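Local coordinates for heme utilization cystosolic carrier protein HutX (Pectobacterium carotovorum, PDB 2PH0), which probably binds heme in the cytosol and carries it during heme uptake and utilisation, at residues B[47-51]-B[157-161]; B[104-110]-B[122-128]. All coordinates share one frame; numbering follows the deposited sequence.

Interaction 1. Residues B[47-51]-B[157-161]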
loop_
_atom_site.group_PDB
_atom_site.type_symbol
_atom_site.label_atom_id
_atom_site.label_comp_id
_atom_site.label_asym_id
_atom_site.label_seq_id
_atom_site.Cartn_x
_atom_site.Cartn_y
_atom_site.Cartn_z
ATOM N N ARG B 47 -18.581 -9.590 -2.895
ATOM C CA ARG B 47 -19.057 -8.567 -3.823
ATOM C C ARG B 47 -17.921 -7.696 -4.354
ATOM O O ARG B 47 -18.164 -6.688 -5.017
ATOM C CB ARG B 47 -20.091 -7.665 -3.132
ATOM C CG ARG B 47 -21.279 -8.400 -2.506
ATOM C CD ARG B 47 -22.074 -9.185 -3.541
ATOM N NE ARG B 47 -22.919 -8.335 -4.378
ATOM C CZ ARG B 47 -24.125 -7.897 -4.027
ATOM N NH1 ARG B 47 -24.637 -8.227 -2.849
ATOM N NH2 ARG B 47 -24.824 -7.133 -4.856
ATOM N N PHE B 48 -16.683 -8.094 -4.076
ATOM C CA PHE B 48 -15.516 -7.322 -4.497
ATOM C C PHE B 48 -15.483 -6.844 -5.946
ATOM O O PHE B 48 -15.256 -5.662 -6.203
ATOM C CB PHE B 48 -14.235 -8.107 -4.193
ATOM C CG PHE B 48 -12.974 -7.378 -4.571
ATOM C CD1 PHE B 48 -12.471 -7.452 -5.870
ATOM C CD2 PHE B 48 -12.299 -6.601 -3.634
ATOM C CE1 PHE B 48 -11.315 -6.763 -6.230
ATOM C CE2 PHE B 48 -11.142 -5.907 -3.983
ATOM C CZ PHE B 48 -10.650 -5.989 -5.284
ATOM N N ASP B 49 -15.692 -7.751 -6.894
ATOM C CA ASP B 49 -15.645 -7.375 -8.302
ATOM C C ASP B 49 -16.721 -6.368 -8.681
ATOM O O ASP B 49 -16.482 -5.449 -9.469
ATOM C CB ASP B 49 -15.763 -8.623 -9.182
ATOM C CG ASP B 49 -14.724 -9.667 -8.841
ATOM O OD1 ASP B 49 -13.554 -9.281 -8.611
ATOM O OD2 ASP B 49 -15.070 -10.868 -8.807
ATOM N N GLN B 50 -17.913 -6.559 -8.133
ATOM C CA GLN B 50 -19.027 -5.667 -8.399
ATOM C C GLN B 50 -18.656 -4.276 -7.896
ATOM O O GLN B 50 -18.845 -3.274 -8.587
ATOM C CB GLN B 50 -20.268 -6.166 -7.662
ATOM C CG GLN B 50 -21.537 -5.397 -7.974
ATOM C CD GLN B 50 -22.722 -5.923 -7.191
ATOM O OE1 GLN B 50 -22.957 -7.129 -7.143
ATOM N NE2 GLN B 50 -23.478 -5.019 -6.575
ATOM N N VAL B 51 -18.119 -4.233 -6.684
ATOM C CA VAL B 51 -17.719 -2.974 -6.067
ATOM C C VAL B 51 -16.576 -2.283 -6.804
ATOM O O VAL B 51 -16.667 -1.107 -7.135
ATOM C CB VAL B 51 -17.326 -3.205 -4.588
ATOM C CG1 VAL B 51 -16.655 -1.949 -4.004
ATOM C CG2 VAL B 51 -18.562 -3.576 -3.788
ATOM N N LEU B 157 -24.604 2.318 -4.612
ATOM C CA LEU B 157 -23.917 1.040 -4.531
ATOM C C LEU B 157 -24.086 0.433 -3.146
ATOM O O LEU B 157 -24.413 -0.748 -3.018
ATOM C CB LEU B 157 -22.431 1.221 -4.857
ATOM C CG LEU B 157 -21.533 -0.019 -4.772
ATOM C CD1 LEU B 157 -22.091 -1.141 -5.647
ATOM C CD2 LEU B 157 -20.139 0.370 -5.233
ATOM N N ALA B 158 -23.866 1.232 -2.104
ATOM C CA ALA B 158 -24.018 0.734 -0.743
ATOM C C ALA B 158 -25.408 0.126 -0.586
ATOM O O ALA B 158 -25.564 -0.974 -0.048
ATOM C CB ALA B 158 -23.825 1.873 0.264
ATOM N N SER B 159 -26.412 0.849 -1.074
ATOM C CA SER B 159 -27.802 0.412 -0.995
ATOM C C SER B 159 -28.117 -0.897 -1.712
ATOM O O SER B 159 -28.835 -1.736 -1.176
ATOM C CB SER B 159 -28.729 1.504 -1.533
ATOM O OG SER B 159 -28.675 2.656 -0.714
ATOM N N GLU B 160 -27.606 -1.084 -2.922
ATOM C CA GLU B 160 -27.917 -2.327 -3.616
ATOM C C GLU B 160 -27.179 -3.523 -3.028
ATOM O O GLU B 160 -27.528 -4.670 -3.303
ATOM C CB GLU B 160 -27.653 -2.205 -5.120
ATOM C CG GLU B 160 -26.244 -1.884 -5.532
ATOM C CD GLU B 160 -26.153 -1.608 -7.022
ATOM O OE1 GLU B 160 -26.824 -0.664 -7.490
ATOM O OE2 GLU B 160 -25.418 -2.335 -7.724
ATOM N N LEU B 161 -26.170 -3.257 -2.205
ATOM C CA LEU B 161 -25.424 -4.334 -1.563
ATOM C C LEU B 161 -26.153 -4.787 -0.301
ATOM O O LEU B 161 -25.801 -5.798 0.304
ATOM C CB LEU B 161 -24.002 -3.881 -1.220
ATOM C CG LEU B 161 -22.923 -4.227 -2.251
ATOM C CD1 LEU B 161 -23.299 -3.687 -3.616
ATOM C CD2 LEU B 161 -21.593 -3.657 -1.799
#
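The first turn of helix 48-55, with Arg47 at its N-cap, faces the C-terminal end of helix 148-160. The CA atoms of Val51 and Leu157 lie 7.5 Å apart, and those of Arg47 and Leu161 8.0 Å apart. Side chains fill the gap. Leu161 is central and divides its two methyls between different partners. Leu161 CD2 packs on Val51 CG2 at 3.6 Å, the two side chains crossing at about a right angle. Leu161 CD1 lies 3.2 Å from Gln50 NE2. Leu161 CG sits over the centre of one face of the Arg47 guanidinium, 4.2 Å above the plane. Leu157 adds CD2 beside CA and CG1 of Val51. On the inner side, Val51, Leu157 and Leu161 all rest on strand 107-115.

Arg47 is bent at chi2 and chi3. This curls the guanidinium back to Gln50 of its own helix turn. Arg47 NE and NH2 both donate to Gln50 OE1, each bond 3.0 Å long, and the oxygen lies in the guanidinium plane. Gln50 is extended, with CG anti to the backbone N (chi1 -174°), which carries its amide out to the helix end. There Gln50 NE2 comes within 3.5 Å of Glu160 OE2, with amide and carboxylate planes 59° apart and no hydrogen bond formed.

The two bonds to one oxygen fix the rotation of the guanidinium and present its flat face to Leu161. Contact across the gap is therefore by packing, much of it of polar groups against Leu161, while these hydrogen bonds stay within 47-51. The Glu160 carboxylate, too far from Arg47 for a salt bridge, may still attract its guanidinium weakly.

Interaction 2. Residues B[104-110]-B[122-128]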
loop_
_atom_site.group_PDB
_atom_site.type_symbol
_atom_site.label_atom_id
_atom_site.label_comp_id
_atom_site.label_asym_id
_atom_site.label_seq_id
_atom_site.Cartn_x
_atom_site.Cartn_y
_atom_site.Cartn_z
ATOM N N SER B 104 -8.538 -12.861 -0.561
ATOM C CA SER B 104 -8.270 -12.039 0.611
ATOM C C SER B 104 -9.397 -11.190 1.184
ATOM O O SER B 104 -9.544 -11.103 2.406
ATOM C CB SER B 104 -7.054 -11.148 0.345
ATOM O OG SER B 104 -5.877 -11.931 0.286
ATOM N N CYS B 105 -10.201 -10.577 0.324
ATOM C CA CYS B 105 -11.268 -9.711 0.831
ATOM C C CYS B 105 -12.453 -10.462 1.429
ATOM O O CYS B 105 -13.145 -11.205 0.740
ATOM C CB CYS B 105 -11.750 -8.767 -0.264
ATOM S SG CYS B 105 -12.933 -7.538 0.358
ATOM N N GLN B 106 -12.688 -10.252 2.718
ATOM C CA GLN B 106 -13.784 -10.921 3.411
ATOM C C GLN B 106 -14.918 -9.978 3.802
ATOM O O GLN B 106 -16.055 -10.415 4.027
ATOM C CB GLN B 106 -13.261 -11.625 4.667
ATOM C CG GLN B 106 -12.338 -12.797 4.392
ATOM C CD GLN B 106 -12.959 -13.835 3.474
ATOM O OE1 GLN B 106 -14.032 -14.367 3.758
ATOM N NE2 GLN B 106 -12.282 -14.129 2.366
ATOM N N HIS B 107 -14.611 -8.688 3.883
ATOM C CA HIS B 107 -15.608 -7.688 4.257
ATOM C C HIS B 107 -15.367 -6.380 3.519
ATOM O O HIS B 107 -14.227 -6.020 3.213
ATOM C CB HIS B 107 -15.551 -7.412 5.762
ATOM C CG HIS B 107 -15.813 -8.616 6.614
ATOM N ND1 HIS B 107 -17.048 -9.224 6.687
ATOM C CD2 HIS B 107 -14.993 -9.328 7.422
ATOM C CE1 HIS B 107 -16.977 -10.259 7.504
ATOM N NE2 HIS B 107 -15.742 -10.345 7.963
ATOM N N ILE B 108 -16.451 -5.675 3.220
ATOM C CA ILE B 108 -16.357 -4.389 2.547
ATOM C C ILE B 108 -17.263 -3.440 3.314
ATOM O O ILE B 108 -18.374 -3.808 3.701
ATOM C CB ILE B 108 -16.817 -4.470 1.076
ATOM C CG1 ILE B 108 -15.920 -5.443 0.299
ATOM C CG2 ILE B 108 -16.755 -3.084 0.432
ATOM C CD1 ILE B 108 -16.278 -5.593 -1.178
ATOM N N ALA B 109 -16.786 -2.227 3.556
ATOM C CA ALA B 109 -17.589 -1.256 4.291
ATOM C C ALA B 109 -17.657 0.082 3.583
ATOM O O ALA B 109 -16.655 0.574 3.048
ATOM C CB ALA B 109 -17.020 -1.061 5.708
ATOM N N PHE B 110 -18.856 0.663 3.577
ATOM C CA PHE B 110 -19.094 1.974 2.996
ATOM C C PHE B 110 -19.314 2.864 4.220
ATOM O O PHE B 110 -20.308 2.734 4.934
ATOM C CB PHE B 110 -20.331 1.947 2.095
ATOM C CG PHE B 110 -20.121 1.205 0.800
ATOM C CD1 PHE B 110 -20.123 -0.187 0.763
ATOM C CD2 PHE B 110 -19.910 1.903 -0.382
ATOM C CE1 PHE B 110 -19.916 -0.869 -0.447
ATOM C CE2 PHE B 110 -19.702 1.232 -1.590
ATOM C CZ PHE B 110 -19.707 -0.156 -1.618
ATOM N N SER B 122 -15.776 6.762 2.442
ATOM C CA SER B 122 -14.789 5.783 2.012
ATOM C C SER B 122 -15.329 4.367 1.865
ATOM O O SER B 122 -16.346 3.996 2.453
ATOM C CB SER B 122 -13.607 5.771 2.990
ATOM O OG SER B 122 -14.035 5.509 4.327
ATOM N N VAL B 123 -14.642 3.586 1.044
ATOM C CA VAL B 123 -14.995 2.193 0.853
ATOM C C VAL B 123 -13.765 1.461 1.357
ATOM O O VAL B 123 -12.670 1.633 0.814
ATOM C CB VAL B 123 -15.217 1.829 -0.619
ATOM C CG1 VAL B 123 -15.590 0.358 -0.715
ATOM C CG2 VAL B 123 -16.312 2.695 -1.215
ATOM N N VAL B 124 -13.939 0.672 2.406
ATOM C CA VAL B 124 -12.817 -0.053 3.000
ATOM C C VAL B 124 -12.902 -1.552 2.739
ATOM O O VAL B 124 -13.940 -2.164 2.942
ATOM C CB VAL B 124 -12.764 0.198 4.514
ATOM C CG1 VAL B 124 -11.507 -0.425 5.101
ATOM C CG2 VAL B 124 -12.789 1.716 4.791
ATOM N N PHE B 125 -11.793 -2.134 2.286
ATOM C CA PHE B 125 -11.719 -3.562 1.982
ATOM C C PHE B 125 -10.898 -4.246 3.069
ATOM O O PHE B 125 -9.751 -3.876 3.311
ATOM C CB PHE B 125 -11.073 -3.760 0.601
ATOM C CG PHE B 125 -11.834 -3.099 -0.520
ATOM C CD1 PHE B 125 -12.559 -3.865 -1.431
ATOM C CD2 PHE B 125 -11.819 -1.712 -0.670
ATOM C CE1 PHE B 125 -13.254 -3.259 -2.477
ATOM C CE2 PHE B 125 -12.508 -1.096 -1.713
ATOM C CZ PHE B 125 -13.228 -1.873 -2.619
ATOM N N PHE B 126 -11.494 -5.244 3.717
ATOM C CA PHE B 126 -10.868 -5.964 4.828
ATOM C C PHE B 126 -10.518 -7.419 4.531
ATOM O O PHE B 126 -11.239 -8.106 3.812
ATOM C CB PHE B 126 -11.813 -5.991 6.035
ATOM C CG PHE B 126 -12.265 -4.640 6.505
ATOM C CD1 PHE B 126 -11.574 -3.972 7.512
ATOM C CD2 PHE B 126 -13.414 -4.059 5.979
ATOM C CE1 PHE B 126 -12.025 -2.746 7.997
ATOM C CE2 PHE B 126 -13.870 -2.826 6.459
ATOM C CZ PHE B 126 -13.174 -2.176 7.468
ATOM N N ASN B 127 -9.425 -7.894 5.125
ATOM C CA ASN B 127 -9.030 -9.287 4.961
ATOM C C ASN B 127 -9.637 -10.088 6.123
ATOM O O ASN B 127 -10.378 -9.539 6.945
ATOM C CB ASN B 127 -7.495 -9.436 4.942
ATOM C CG ASN B 127 -6.827 -8.923 6.207
ATOM O OD1 ASN B 127 -7.448 -8.837 7.266
ATOM N ND2 ASN B 127 -5.540 -8.601 6.104
ATOM N N ALA B 128 -9.322 -11.377 6.196
ATOM C CA ALA B 128 -9.869 -12.233 7.247
ATOM C C ALA B 128 -9.465 -11.826 8.658
ATOM O O ALA B 128 -10.206 -12.072 9.611
ATOM C CB ALA B 128 -9.481 -13.691 6.990
HETATM O O HOH W 1 -7.797 -12.786 4.102
#
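Ile108 and Phe125 lie side by side on one face of an antiparallel strand pair, Ile108 CD1 reaching Phe125 CE1 at 4.0 Å. On this face Val123 fits between Ile108 and Phe110. Val123 CG1 touches Ile108 CG2 at 3.8 Å, and Val123 CG2 meets Phe110 CE2 at 3.7 Å. Cys105 SG extends the row, 4.1 Å from Phe125 CD1 at the ring edge, a sulfur-aromatic contact.

On the other face the Phe126 ring leans across to the neighbouring strand. Chi1 of -56° sets CG anti to the carbonyl carbon, and the ring edge covers the low spot at Ala109, with Phe126 CE2 3.7 Å from Ala109 CB. Val124 CG1 lies over one face of the ring, and His107 CB packs beside CD2. Phe29 and Val32 cover this side.

Backbone bonds pair Ala109 with Val124 and His107 with Phe126. Phe126 O accepts a 2.8 Å bond from Gln106 N and a weak one from His107 N. Beyond it, a water joins Ser104 O to Ala128 N. The side chains of Ser104 and Asn127 bond to Asp69 of the second subunit. Two residues facing Phe126 make a classic beta bulge, here at the open end of the 107-115/118-126 hairpin in the antiparallel sheet.

How the interactions relate
Interaction 2 supplies part of the sheet face on which both helices of interaction 1 rest. The centres are about 11 Å apart, and the side chains touch directly. Leu161 CD2 reaches Phe110 CE1 at 3.5 Å, and Leu157 CG lies 3.6 Å from Phe110 CZ. Nearer the bulge, Phe48 CD2 meets Phe125 CD1 at 3.5 Å, while Val51 CG1 packs on Phe125 CZ at 3.7 Å. Phe110 thus supports helix 148-160, and Phe125 supports helix 48-55. The hairpin lies in the chain between the two helices, and interaction 1 joins them over the face that carries Ile108, Phe110, Val123 and Phe125.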